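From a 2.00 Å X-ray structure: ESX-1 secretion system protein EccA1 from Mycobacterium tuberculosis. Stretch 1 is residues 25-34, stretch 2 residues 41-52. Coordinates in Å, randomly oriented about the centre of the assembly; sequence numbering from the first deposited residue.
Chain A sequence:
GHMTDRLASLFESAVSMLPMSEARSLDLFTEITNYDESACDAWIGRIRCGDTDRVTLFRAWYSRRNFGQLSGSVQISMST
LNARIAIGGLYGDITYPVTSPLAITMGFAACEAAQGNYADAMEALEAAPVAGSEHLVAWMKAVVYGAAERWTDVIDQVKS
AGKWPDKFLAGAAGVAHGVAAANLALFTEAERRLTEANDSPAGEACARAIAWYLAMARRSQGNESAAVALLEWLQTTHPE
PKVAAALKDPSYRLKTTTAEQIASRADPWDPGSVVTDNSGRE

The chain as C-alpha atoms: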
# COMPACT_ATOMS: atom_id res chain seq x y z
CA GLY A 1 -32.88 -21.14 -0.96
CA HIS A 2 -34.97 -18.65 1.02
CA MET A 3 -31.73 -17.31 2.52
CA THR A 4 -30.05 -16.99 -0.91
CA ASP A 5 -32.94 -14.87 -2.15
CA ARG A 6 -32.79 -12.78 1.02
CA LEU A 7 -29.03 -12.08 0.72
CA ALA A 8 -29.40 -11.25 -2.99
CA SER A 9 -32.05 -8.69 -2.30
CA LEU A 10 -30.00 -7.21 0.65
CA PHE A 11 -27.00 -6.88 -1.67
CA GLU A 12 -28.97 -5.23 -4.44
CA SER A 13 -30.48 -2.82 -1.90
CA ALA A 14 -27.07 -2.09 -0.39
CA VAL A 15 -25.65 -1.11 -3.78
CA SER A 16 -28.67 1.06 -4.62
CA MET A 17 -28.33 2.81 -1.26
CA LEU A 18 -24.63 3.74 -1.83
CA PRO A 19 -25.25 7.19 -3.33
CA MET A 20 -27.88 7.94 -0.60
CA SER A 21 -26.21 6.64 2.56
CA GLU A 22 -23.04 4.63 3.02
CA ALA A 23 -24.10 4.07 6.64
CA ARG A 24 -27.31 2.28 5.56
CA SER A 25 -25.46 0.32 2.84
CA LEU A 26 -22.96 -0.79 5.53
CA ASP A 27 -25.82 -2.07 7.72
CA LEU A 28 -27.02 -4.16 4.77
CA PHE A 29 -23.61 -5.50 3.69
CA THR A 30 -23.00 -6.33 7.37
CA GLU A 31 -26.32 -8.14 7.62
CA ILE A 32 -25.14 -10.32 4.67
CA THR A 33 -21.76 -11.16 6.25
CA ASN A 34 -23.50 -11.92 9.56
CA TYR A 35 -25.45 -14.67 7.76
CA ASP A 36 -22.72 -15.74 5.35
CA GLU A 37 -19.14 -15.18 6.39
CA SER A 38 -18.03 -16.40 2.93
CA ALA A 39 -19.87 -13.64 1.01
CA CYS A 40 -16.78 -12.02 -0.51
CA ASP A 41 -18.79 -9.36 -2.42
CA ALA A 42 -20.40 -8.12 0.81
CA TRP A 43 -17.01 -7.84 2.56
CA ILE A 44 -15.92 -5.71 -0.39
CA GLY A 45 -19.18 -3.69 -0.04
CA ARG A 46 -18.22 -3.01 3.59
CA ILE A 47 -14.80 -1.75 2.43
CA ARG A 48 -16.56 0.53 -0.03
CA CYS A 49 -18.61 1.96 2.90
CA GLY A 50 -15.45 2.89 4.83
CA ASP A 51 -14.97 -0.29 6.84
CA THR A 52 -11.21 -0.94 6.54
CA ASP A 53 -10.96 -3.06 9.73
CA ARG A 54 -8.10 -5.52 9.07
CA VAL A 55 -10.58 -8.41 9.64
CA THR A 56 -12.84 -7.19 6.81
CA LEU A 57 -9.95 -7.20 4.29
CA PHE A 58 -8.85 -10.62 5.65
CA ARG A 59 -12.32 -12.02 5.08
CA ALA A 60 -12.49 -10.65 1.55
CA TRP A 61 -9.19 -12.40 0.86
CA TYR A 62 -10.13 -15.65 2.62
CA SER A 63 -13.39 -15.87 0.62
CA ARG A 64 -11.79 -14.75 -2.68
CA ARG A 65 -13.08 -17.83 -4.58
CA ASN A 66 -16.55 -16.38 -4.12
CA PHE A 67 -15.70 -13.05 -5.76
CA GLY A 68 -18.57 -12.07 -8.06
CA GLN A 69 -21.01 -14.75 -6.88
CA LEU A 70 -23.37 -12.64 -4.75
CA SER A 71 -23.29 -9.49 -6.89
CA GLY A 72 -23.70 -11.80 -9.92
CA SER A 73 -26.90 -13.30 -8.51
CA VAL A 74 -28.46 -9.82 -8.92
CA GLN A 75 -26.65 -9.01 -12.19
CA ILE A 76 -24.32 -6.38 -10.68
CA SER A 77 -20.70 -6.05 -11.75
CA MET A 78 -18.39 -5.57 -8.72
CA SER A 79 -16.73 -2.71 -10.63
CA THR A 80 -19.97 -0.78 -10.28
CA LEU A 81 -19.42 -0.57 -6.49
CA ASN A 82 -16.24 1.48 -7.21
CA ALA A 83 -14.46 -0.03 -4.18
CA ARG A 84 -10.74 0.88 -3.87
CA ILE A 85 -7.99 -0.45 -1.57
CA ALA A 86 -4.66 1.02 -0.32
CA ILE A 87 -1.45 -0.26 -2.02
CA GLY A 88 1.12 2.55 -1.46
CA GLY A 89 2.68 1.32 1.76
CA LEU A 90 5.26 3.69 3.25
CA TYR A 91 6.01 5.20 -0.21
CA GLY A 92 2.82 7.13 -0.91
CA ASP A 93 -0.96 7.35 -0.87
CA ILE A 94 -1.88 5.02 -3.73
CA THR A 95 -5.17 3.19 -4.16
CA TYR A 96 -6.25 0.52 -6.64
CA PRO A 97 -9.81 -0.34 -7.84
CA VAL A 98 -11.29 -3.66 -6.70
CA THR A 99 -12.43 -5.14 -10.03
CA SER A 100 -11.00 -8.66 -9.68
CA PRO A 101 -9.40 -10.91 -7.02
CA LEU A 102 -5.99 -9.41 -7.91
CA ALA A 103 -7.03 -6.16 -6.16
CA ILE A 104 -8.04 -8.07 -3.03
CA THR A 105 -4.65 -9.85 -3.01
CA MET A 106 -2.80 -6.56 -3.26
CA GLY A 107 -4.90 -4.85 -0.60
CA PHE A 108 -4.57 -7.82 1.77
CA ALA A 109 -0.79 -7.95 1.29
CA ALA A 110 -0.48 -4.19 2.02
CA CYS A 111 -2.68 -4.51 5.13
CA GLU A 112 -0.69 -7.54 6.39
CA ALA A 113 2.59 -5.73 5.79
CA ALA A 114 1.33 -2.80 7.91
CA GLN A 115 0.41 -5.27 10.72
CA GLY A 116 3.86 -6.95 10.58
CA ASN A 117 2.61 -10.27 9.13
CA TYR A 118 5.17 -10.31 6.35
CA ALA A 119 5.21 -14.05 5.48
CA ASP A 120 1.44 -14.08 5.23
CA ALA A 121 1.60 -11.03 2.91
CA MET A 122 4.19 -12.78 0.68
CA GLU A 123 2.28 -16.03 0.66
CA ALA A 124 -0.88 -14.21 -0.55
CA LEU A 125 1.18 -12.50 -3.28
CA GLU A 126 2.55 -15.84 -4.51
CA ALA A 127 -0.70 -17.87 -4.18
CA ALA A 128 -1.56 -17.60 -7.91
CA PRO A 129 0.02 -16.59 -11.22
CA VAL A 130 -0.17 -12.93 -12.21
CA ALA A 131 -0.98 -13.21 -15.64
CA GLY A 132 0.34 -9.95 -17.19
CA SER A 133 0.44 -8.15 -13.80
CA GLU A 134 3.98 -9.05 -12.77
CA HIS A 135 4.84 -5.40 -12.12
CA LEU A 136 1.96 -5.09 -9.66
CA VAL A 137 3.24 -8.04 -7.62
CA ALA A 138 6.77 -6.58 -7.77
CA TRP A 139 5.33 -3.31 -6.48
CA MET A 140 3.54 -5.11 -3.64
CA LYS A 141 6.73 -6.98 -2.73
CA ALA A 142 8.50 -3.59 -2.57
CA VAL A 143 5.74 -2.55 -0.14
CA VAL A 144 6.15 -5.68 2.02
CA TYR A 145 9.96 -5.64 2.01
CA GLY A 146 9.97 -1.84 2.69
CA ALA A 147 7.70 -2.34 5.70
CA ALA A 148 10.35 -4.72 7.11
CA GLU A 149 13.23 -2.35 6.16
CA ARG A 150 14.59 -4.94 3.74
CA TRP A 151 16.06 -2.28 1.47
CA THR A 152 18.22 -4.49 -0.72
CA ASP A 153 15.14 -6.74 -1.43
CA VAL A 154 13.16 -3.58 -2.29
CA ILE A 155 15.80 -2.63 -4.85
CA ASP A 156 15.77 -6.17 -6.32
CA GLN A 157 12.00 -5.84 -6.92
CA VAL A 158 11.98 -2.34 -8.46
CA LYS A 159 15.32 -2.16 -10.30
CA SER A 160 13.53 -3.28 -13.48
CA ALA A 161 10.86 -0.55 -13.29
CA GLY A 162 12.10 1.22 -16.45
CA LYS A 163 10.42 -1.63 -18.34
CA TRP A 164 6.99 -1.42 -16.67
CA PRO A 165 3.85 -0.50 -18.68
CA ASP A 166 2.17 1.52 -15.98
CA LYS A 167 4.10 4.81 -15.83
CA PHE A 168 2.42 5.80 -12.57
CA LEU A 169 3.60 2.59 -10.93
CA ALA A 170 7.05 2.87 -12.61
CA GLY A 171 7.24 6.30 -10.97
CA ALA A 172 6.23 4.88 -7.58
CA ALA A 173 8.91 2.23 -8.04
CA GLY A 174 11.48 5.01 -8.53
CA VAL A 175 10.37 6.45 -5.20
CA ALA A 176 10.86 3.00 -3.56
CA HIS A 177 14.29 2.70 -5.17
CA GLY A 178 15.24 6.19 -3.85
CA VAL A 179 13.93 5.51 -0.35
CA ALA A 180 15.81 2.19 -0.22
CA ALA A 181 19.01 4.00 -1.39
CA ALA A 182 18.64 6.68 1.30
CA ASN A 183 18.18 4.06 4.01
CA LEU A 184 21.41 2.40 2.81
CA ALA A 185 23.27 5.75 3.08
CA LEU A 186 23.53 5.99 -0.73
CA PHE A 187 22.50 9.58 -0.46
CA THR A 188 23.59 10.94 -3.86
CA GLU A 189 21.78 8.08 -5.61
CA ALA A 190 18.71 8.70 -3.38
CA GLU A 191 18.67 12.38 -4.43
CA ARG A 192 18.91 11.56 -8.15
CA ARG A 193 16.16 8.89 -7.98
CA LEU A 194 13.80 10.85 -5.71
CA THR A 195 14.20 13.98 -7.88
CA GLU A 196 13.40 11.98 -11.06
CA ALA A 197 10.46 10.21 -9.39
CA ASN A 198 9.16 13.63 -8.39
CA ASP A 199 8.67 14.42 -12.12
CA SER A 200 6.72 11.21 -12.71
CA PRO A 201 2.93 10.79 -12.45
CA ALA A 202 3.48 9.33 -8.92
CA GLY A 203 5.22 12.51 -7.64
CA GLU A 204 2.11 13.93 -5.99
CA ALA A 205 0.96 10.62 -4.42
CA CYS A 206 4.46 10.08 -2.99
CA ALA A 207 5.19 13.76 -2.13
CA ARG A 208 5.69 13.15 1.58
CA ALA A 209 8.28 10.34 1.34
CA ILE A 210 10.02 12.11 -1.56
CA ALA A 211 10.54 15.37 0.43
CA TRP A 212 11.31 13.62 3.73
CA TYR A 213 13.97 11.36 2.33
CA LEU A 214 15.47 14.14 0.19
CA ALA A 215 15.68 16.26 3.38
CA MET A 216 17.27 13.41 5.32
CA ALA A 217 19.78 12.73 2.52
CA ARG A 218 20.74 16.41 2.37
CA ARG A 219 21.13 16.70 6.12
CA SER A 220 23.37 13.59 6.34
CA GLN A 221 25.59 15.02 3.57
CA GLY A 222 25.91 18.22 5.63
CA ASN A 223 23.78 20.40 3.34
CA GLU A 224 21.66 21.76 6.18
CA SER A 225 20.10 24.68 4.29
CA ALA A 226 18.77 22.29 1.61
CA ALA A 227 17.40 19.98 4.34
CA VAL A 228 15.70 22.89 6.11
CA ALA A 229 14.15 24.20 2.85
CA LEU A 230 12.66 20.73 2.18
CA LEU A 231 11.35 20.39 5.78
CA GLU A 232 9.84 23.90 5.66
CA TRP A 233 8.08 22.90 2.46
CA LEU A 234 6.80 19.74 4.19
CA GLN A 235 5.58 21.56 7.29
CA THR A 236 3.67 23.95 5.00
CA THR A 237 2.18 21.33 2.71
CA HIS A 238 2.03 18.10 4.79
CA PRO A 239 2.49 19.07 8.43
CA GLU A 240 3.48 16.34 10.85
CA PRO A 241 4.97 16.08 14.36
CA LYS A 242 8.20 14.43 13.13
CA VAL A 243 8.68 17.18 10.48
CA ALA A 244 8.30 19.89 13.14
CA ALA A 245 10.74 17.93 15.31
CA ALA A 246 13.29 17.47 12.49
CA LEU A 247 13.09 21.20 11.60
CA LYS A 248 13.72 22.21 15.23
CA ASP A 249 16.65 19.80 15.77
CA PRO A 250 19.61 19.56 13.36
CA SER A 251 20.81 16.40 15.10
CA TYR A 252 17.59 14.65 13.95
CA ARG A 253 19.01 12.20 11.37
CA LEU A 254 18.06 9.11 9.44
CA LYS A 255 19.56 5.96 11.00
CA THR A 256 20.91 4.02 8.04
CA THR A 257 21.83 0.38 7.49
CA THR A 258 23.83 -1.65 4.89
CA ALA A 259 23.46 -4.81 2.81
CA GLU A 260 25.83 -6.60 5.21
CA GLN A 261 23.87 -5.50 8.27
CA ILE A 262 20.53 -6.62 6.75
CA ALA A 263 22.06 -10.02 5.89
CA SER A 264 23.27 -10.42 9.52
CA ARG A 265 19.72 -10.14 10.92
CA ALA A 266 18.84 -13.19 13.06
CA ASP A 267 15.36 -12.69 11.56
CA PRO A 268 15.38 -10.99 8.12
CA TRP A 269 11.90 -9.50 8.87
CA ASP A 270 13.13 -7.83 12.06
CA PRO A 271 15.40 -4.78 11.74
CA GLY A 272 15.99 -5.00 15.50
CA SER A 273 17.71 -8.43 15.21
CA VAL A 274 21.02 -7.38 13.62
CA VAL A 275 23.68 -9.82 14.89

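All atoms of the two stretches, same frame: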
# COMPACT_ATOMS: atom_id res chain seq x y z
N SER A 25 -26.03 1.37 3.66
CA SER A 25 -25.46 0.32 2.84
C SER A 25 -24.61 -0.60 3.72
O SER A 25 -24.71 -1.81 3.63
CB SER A 25 -24.58 0.89 1.73
OG SER A 25 -25.35 1.60 0.78
N LEU A 26 -23.81 -0.01 4.60
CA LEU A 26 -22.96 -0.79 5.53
C LEU A 26 -23.80 -1.74 6.38
O LEU A 26 -23.42 -2.90 6.56
CB LEU A 26 -22.11 0.13 6.41
CG LEU A 26 -21.13 -0.53 7.40
CD1 LEU A 26 -20.15 -1.44 6.65
CD2 LEU A 26 -20.40 0.49 8.30
N ASP A 27 -24.94 -1.25 6.88
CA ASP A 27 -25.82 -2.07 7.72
C ASP A 27 -26.23 -3.29 6.91
O ASP A 27 -26.26 -4.39 7.44
CB ASP A 27 -27.10 -1.34 8.13
CG ASP A 27 -26.88 -0.25 9.17
OD1 ASP A 27 -25.89 -0.32 9.94
OD2 ASP A 27 -27.74 0.66 9.22
N LEU A 28 -26.53 -3.08 5.62
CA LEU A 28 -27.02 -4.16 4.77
C LEU A 28 -25.91 -5.13 4.39
O LEU A 28 -26.12 -6.34 4.43
CB LEU A 28 -27.70 -3.61 3.52
CG LEU A 28 -29.00 -2.83 3.72
CD1 LEU A 28 -29.47 -2.23 2.42
CD2 LEU A 28 -30.09 -3.72 4.30
N PHE A 29 -24.75 -4.62 3.98
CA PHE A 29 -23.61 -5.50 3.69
C PHE A 29 -23.23 -6.30 4.95
O PHE A 29 -22.87 -7.47 4.87
CB PHE A 29 -22.40 -4.71 3.20
CG PHE A 29 -22.55 -4.10 1.83
CD1 PHE A 29 -22.86 -4.89 0.72
CD2 PHE A 29 -22.32 -2.77 1.63
CE1 PHE A 29 -22.95 -4.34 -0.55
CE2 PHE A 29 -22.40 -2.21 0.37
CZ PHE A 29 -22.72 -2.99 -0.73
N THR A 30 -23.34 -5.68 6.12
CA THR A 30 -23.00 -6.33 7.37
C THR A 30 -24.03 -7.41 7.72
O THR A 30 -23.66 -8.46 8.23
CB THR A 30 -22.88 -5.29 8.50
OG1 THR A 30 -21.81 -4.40 8.16
CG2 THR A 30 -22.60 -5.94 9.86
N GLU A 31 -25.30 -7.14 7.45
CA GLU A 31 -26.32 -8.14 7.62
C GLU A 31 -26.00 -9.39 6.76
O GLU A 31 -26.17 -10.51 7.24
CB GLU A 31 -27.67 -7.57 7.23
CG GLU A 31 -28.86 -8.48 7.45
CD GLU A 31 -29.26 -8.60 8.89
OE1 GLU A 31 -28.65 -7.97 9.77
OE2 GLU A 31 -30.21 -9.33 9.16
N ILE A 32 -25.53 -9.18 5.54
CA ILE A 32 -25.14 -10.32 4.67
C ILE A 32 -24.00 -11.13 5.29
O ILE A 32 -24.12 -12.36 5.47
CB ILE A 32 -24.78 -9.89 3.25
CG1 ILE A 32 -26.00 -9.25 2.56
CG2 ILE A 32 -24.21 -11.08 2.45
CD1 ILE A 32 -25.64 -8.38 1.39
N THR A 33 -22.92 -10.44 5.69
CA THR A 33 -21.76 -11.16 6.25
C THR A 33 -22.07 -11.83 7.58
O THR A 33 -21.50 -12.87 7.89
CB THR A 33 -20.51 -10.27 6.40
OG1 THR A 33 -20.79 -9.20 7.30
CG2 THR A 33 -20.09 -9.72 5.06
N ASN A 34 -22.99 -11.26 8.36
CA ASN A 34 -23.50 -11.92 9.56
C ASN A 34 -24.14 -13.27 9.30
O ASN A 34 -24.05 -14.16 10.14
CB ASN A 34 -24.53 -11.04 10.30
CG ASN A 34 -23.89 -9.91 11.09
OD1 ASN A 34 -22.66 -9.82 11.18
ND2 ASN A 34 -24.72 -9.06 11.70
N ASP A 41 -18.27 -10.63 -1.88
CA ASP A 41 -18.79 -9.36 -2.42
C ASP A 41 -19.33 -8.40 -1.35
O ASP A 41 -19.21 -7.19 -1.49
CB ASP A 41 -19.88 -9.62 -3.49
CG ASP A 41 -19.33 -10.36 -4.70
OD1 ASP A 41 -18.09 -10.52 -4.81
OD2 ASP A 41 -20.15 -10.75 -5.55
N ALA A 42 -19.91 -8.94 -0.29
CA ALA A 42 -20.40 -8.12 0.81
C ALA A 42 -19.26 -7.58 1.70
O ALA A 42 -19.36 -6.47 2.23
CB ALA A 42 -21.46 -8.87 1.63
N TRP A 43 -18.20 -8.36 1.90
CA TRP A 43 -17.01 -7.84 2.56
C TRP A 43 -16.42 -6.69 1.79
O TRP A 43 -16.06 -5.67 2.38
CB TRP A 43 -15.95 -8.91 2.80
CG TRP A 43 -16.36 -9.97 3.79
CD1 TRP A 43 -16.71 -11.28 3.53
CD2 TRP A 43 -16.50 -9.82 5.24
NE1 TRP A 43 -17.04 -11.94 4.67
CE2 TRP A 43 -16.94 -11.10 5.74
CE3 TRP A 43 -16.33 -8.77 6.13
CZ2 TRP A 43 -17.18 -11.33 7.08
CZ3 TRP A 43 -16.58 -9.01 7.47
CH2 TRP A 43 -16.99 -10.26 7.94
N ILE A 44 -16.39 -6.80 0.46
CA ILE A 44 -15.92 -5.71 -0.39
C ILE A 44 -16.88 -4.49 -0.30
O ILE A 44 -16.45 -3.35 -0.30
CB ILE A 44 -15.70 -6.20 -1.85
CG1 ILE A 44 -14.57 -7.26 -1.86
CG2 ILE A 44 -15.38 -5.04 -2.79
CD1 ILE A 44 -14.46 -8.04 -3.17
N GLY A 45 -18.18 -4.76 -0.27
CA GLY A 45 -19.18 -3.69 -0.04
C GLY A 45 -18.90 -2.93 1.25
O GLY A 45 -18.96 -1.70 1.28
N ARG A 46 -18.54 -3.66 2.31
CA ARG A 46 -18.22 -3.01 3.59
C ARG A 46 -17.01 -2.09 3.45
O ARG A 46 -17.02 -0.95 3.98
CB ARG A 46 -17.99 -4.03 4.70
CG ARG A 46 -19.26 -4.73 5.14
CD ARG A 46 -19.01 -5.87 6.10
NE ARG A 46 -18.31 -5.44 7.31
CZ ARG A 46 -18.41 -6.02 8.51
NH1 ARG A 46 -19.17 -7.10 8.71
NH2 ARG A 46 -17.72 -5.53 9.52
N ILE A 47 -15.99 -2.56 2.73
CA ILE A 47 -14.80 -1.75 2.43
C ILE A 47 -15.21 -0.47 1.70
O ILE A 47 -14.78 0.62 2.04
CB ILE A 47 -13.76 -2.53 1.58
CG1 ILE A 47 -13.17 -3.69 2.40
CG2 ILE A 47 -12.67 -1.59 1.10
CD1 ILE A 47 -12.20 -4.60 1.64
N ARG A 48 -16.07 -0.62 0.70
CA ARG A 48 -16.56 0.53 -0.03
C ARG A 48 -17.24 1.56 0.91
O ARG A 48 -17.19 2.76 0.64
CB ARG A 48 -17.54 0.08 -1.11
CG ARG A 48 -18.37 1.17 -1.73
CD ARG A 48 -17.53 2.12 -2.54
NE ARG A 48 -18.40 3.09 -3.22
CZ ARG A 48 -18.96 4.14 -2.63
NH1 ARG A 48 -18.77 4.41 -1.35
NH2 ARG A 48 -19.74 4.94 -3.35
N CYS A 49 -17.89 1.08 1.97
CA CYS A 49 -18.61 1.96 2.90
C CYS A 49 -17.71 2.52 3.99
O CYS A 49 -18.20 3.13 4.92
CB CYS A 49 -19.80 1.24 3.54
SG CYS A 49 -21.07 0.72 2.36
N GLY A 50 -16.41 2.31 3.89
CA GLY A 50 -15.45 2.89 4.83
C GLY A 50 -15.05 1.97 5.96
O GLY A 50 -14.41 2.39 6.91
N ASP A 51 -15.41 0.69 5.86
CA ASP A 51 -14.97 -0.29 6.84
C ASP A 51 -13.64 -0.88 6.36
O ASP A 51 -13.62 -1.80 5.58
CB ASP A 51 -16.01 -1.42 6.97
CG ASP A 51 -15.55 -2.53 7.90
OD1 ASP A 51 -14.57 -2.31 8.66
OD2 ASP A 51 -16.18 -3.60 7.88
N THR A 52 -12.52 -0.34 6.84
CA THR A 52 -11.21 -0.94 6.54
C THR A 52 -10.55 -1.60 7.78
O THR A 52 -9.32 -1.66 7.88
CB THR A 52 -10.25 0.10 5.91
OG1 THR A 52 -10.18 1.26 6.74
CG2 THR A 52 -10.74 0.49 4.49

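Two helices of EccA1, residues 25-34 and 41-48, pack in a near-antiparallel pair, their N-to-C directions 152° apart and their axes 8.5 Å apart at closest approach. The backbones come nearest where F29 CA lies 5.0 Å from A42 CA, with L26 CA 5.6 Å from R46 CA a turn away. Together the stretches bury 549 Å².

Along stretch 1, S25 opens the contact with its CB 3.6 Å from C49 SG, at the point where the second helix ends. L26 follows: its backbone N is also 3.6 Å from C49 SG, and its CB packs 3.8 Å from C49 CB. The L26 side chain (t, p) starts sideways, but its end comes nearer, placing CD1 3.7 Å from R46 CG and 4.2 Å from D51 CB, so that it covers the aliphatic part of the arginine. D27 and L28 take no part.

F29 is the central wedge. Its ring lies flat on the backbone of G45, whose CA sits 3.5 Å from the F29 ring centroid and only 9° off the normal, a CH-pi contact over the face. A CB on G45 would fall 2.4 Å from F29 CE1, a clash, so the absence of a side chain makes room for the ring. C49 SG approaches the ring edge, 3.8 Å from F29 CD2, while F29 CB rests 3.6 Å from A42 O and 3.7 Å from R46 CG.

T30 turns its hydroxyl back to its own helix, OG1 donating to L26 O at 2.7 Å; the same OG1 lies over one face of the R46 guanidinium, 3.7 Å from R46 NE. E31 points away. I32 returns to the interface, its CG2 3.6 Å from A42 CB in a purely apolar contact.

T33 closes the contact with both polar and apolar chemistry. R46 NH1 donates a hydrogen bond to T33 OG1 (3.0 Å), which approaches at the edge of the guanidinium, the direction in which its N-H groups point. T33 CG2 instead sits over the indole of W43, 3.6 Å from the centroid of the five-membered ring, and touches A42 CB at 3.8 Å. The arginine is steadied from its own stretch: R46 NE and NH2 both donate to D51 OD2, at 2.9 and 3.0 Å, in a salt bridge. R46 thus links the loop after its helix to the neighbouring helix. N34 points its CA-to-CB bond away and makes no contact.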